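Local coordinates for protein thiol-disulfide isomerase and thioredoxins (Corynebacterium glutamicum, PDB 3LOR) that is probably a thioredoxin-fold oxidoreductase of the TlpA-like family, thought to exchange or isomerise thiols and disulfides, and can bind calcium, at residues 110-113 and 114-118. Numbering follows the deposited sequence.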
loop_
_atom_site.group_PDB
_atom_site.type_symbol
_atom_site.label_atom_id
_atom_site.label_comp_id
_atom_site.label_asym_id
_atom_site.label_seq_id
_atom_site.Cartn_x
_atom_site.Cartn_y
_atom_site.Cartn_z
ATOM N N PRO A 110 -32.936 6.584 -5.204
ATOM C CA PRO A 110 -33.680 5.476 -4.631
ATOM C C PRO A 110 -34.039 5.643 -3.153
ATOM O O PRO A 110 -33.567 6.499 -2.469
ATOM C CB PRO A 110 -32.763 4.288 -4.855
ATOM C CG PRO A 110 -31.496 4.821 -4.989
ATOM C CD PRO A 110 -31.567 6.198 -5.496
ATOM N N SER A 111 -34.945 4.797 -2.739
ATOM C CA SER A 111 -35.695 4.938 -1.534
ATOM C C SER A 111 -34.954 4.913 -0.223
ATOM O O SER A 111 -35.106 5.800 0.541
ATOM C CB SER A 111 -36.724 3.851 -1.503
ATOM O OG SER A 111 -37.734 4.192 -0.638
ATOM N N THR A 112 -34.117 3.924 -0.009
ATOM C CA THR A 112 -33.306 3.840 1.175
ATOM C C THR A 112 -32.347 5.003 1.229
ATOM O O THR A 112 -32.173 5.611 2.240
ATOM C CB THR A 112 -32.578 2.488 1.295
ATOM O OG1 THR A 112 -33.498 1.430 1.160
ATOM C CG2 THR A 112 -31.920 2.349 2.601
HETATM N N MSE A 113 -31.771 5.337 0.109
HETATM C CA MSE A 113 -30.854 6.436 0.025
HETATM C C MSE A 113 -31.488 7.777 0.372
HETATM O O MSE A 113 -30.900 8.557 1.056
HETATM C CB MSE A 113 -30.217 6.466 -1.364
HETATM C CG MSE A 113 -29.326 7.659 -1.695
HETATM SE SE MSE A 113 -28.175 7.448 -3.210
HETATM C CE MSE A 113 -27.761 9.146 -3.423
ATOM N N LYS A 114 -32.690 8.015 -0.114
ATOM C CA LYS A 114 -33.485 9.179 0.227
ATOM C C LYS A 114 -33.853 9.222 1.687
ATOM O O LYS A 114 -33.694 10.193 2.348
ATOM C CB LYS A 114 -34.784 9.122 -0.541
ATOM C CG LYS A 114 -35.283 10.412 -1.093
ATOM C CD LYS A 114 -35.207 11.556 -0.159
ATOM C CE LYS A 114 -36.197 12.609 -0.510
ATOM N NZ LYS A 114 -35.550 13.890 -0.579
ATOM N N LYS A 115 -34.314 8.105 2.181
ATOM C CA LYS A 115 -34.807 7.987 3.517
ATOM C C LYS A 115 -33.729 8.349 4.528
ATOM O O LYS A 115 -33.988 9.021 5.476
ATOM C CB LYS A 115 -35.240 6.546 3.700
ATOM C CG LYS A 115 -35.915 6.211 4.937
ATOM C CD LYS A 115 -35.803 4.711 5.244
ATOM C CE LYS A 115 -36.956 3.967 4.755
ATOM N NZ LYS A 115 -37.130 2.668 5.372
ATOM N N TYR A 116 -32.507 7.911 4.316
ATOM C CA TYR A 116 -31.467 8.186 5.258
ATOM C C TYR A 116 -30.629 9.355 4.840
ATOM O O TYR A 116 -29.642 9.675 5.451
ATOM C CB TYR A 116 -30.638 6.949 5.536
ATOM C CG TYR A 116 -31.441 5.846 6.148
ATOM C CD1 TYR A 116 -32.225 6.063 7.244
ATOM C CD2 TYR A 116 -31.442 4.604 5.605
ATOM C CE1 TYR A 116 -32.936 5.079 7.770
ATOM C CE2 TYR A 116 -32.146 3.634 6.123
ATOM C CZ TYR A 116 -32.894 3.859 7.190
ATOM O OH TYR A 116 -33.598 2.864 7.694
ATOM N N ARG A 117 -31.045 9.960 3.759
ATOM C CA ARG A 117 -30.367 11.096 3.212
ATOM C C ARG A 117 -28.864 10.954 3.007
ATOM O O ARG A 117 -28.114 11.788 3.387
ATOM C CB ARG A 117 -30.814 12.426 3.820
ATOM C CG ARG A 117 -30.330 12.752 5.161
ATOM C CD ARG A 117 -31.136 13.886 5.783
ATOM N NE ARG A 117 -32.491 13.481 6.118
ATOM C CZ ARG A 117 -33.514 14.306 6.285
ATOM N NH1 ARG A 117 -34.696 13.823 6.569
ATOM N NH2 ARG A 117 -33.360 15.611 6.164
ATOM N N LEU A 118 -28.468 9.873 2.365
ATOM C CA LEU A 118 -27.098 9.669 2.027
ATOM C C LEU A 118 -26.601 10.685 1.040
ATOM O O LEU A 118 -27.280 11.072 0.154
ATOM C CB LEU A 118 -26.856 8.253 1.524
ATOM C CG LEU A 118 -27.503 7.142 2.302
ATOM C CD1 LEU A 118 -27.281 5.852 1.654
ATOM C CD2 LEU A 118 -27.050 7.100 3.726
#
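M113 and L118 meet on the inward-facing side of a short helix, where CG of M113 lies 4.1 Å from CB of L118. M113, present as selenomethionine, sends CG anti to its backbone N (chi1 173°) and stays extended beyond it, a slim apolar chain suited to reaching inward. L118 bends back beneath the last turn, bringing CD1 to 4.0 Å from CA of M113. This return is a Schellman motif: R117 takes positive phi, and N of L118 bonds O of M113 (3.1 Å) in the carbonyl plane, while N of R117 bonds O of K114. An apolar residue just past the reversal seals the helix end.

The helix starts after P110, whose ring has no N-H to offer and whose O accepts N of K114 at 2.9 Å. T112 and Y116 run side by side; CG2 of T112 meets CE2 of Y116 at 3.8 Å. The branched threonine serves two neighbours, its methyl touching the ring and OG1 bonding D13 N. CD of K115 lies above one face of that ring, shifted toward its rim, and NZ is tethered by a salt bridge with D13 and a bond to E11 O, both residues seen to bind calcium, though none is bound to this chain here.

The other flank is looser. K114 and R117 are exposed; the end of K114 leads away, and R117 starts off away from the helix.

The start of the helix is held to strand 98-101, whose D101 carboxylate receives the backbone N-H groups of T112 and M113, while the turn leaving it packs on strand 133-138, Y116 on I133 and L118 on V136.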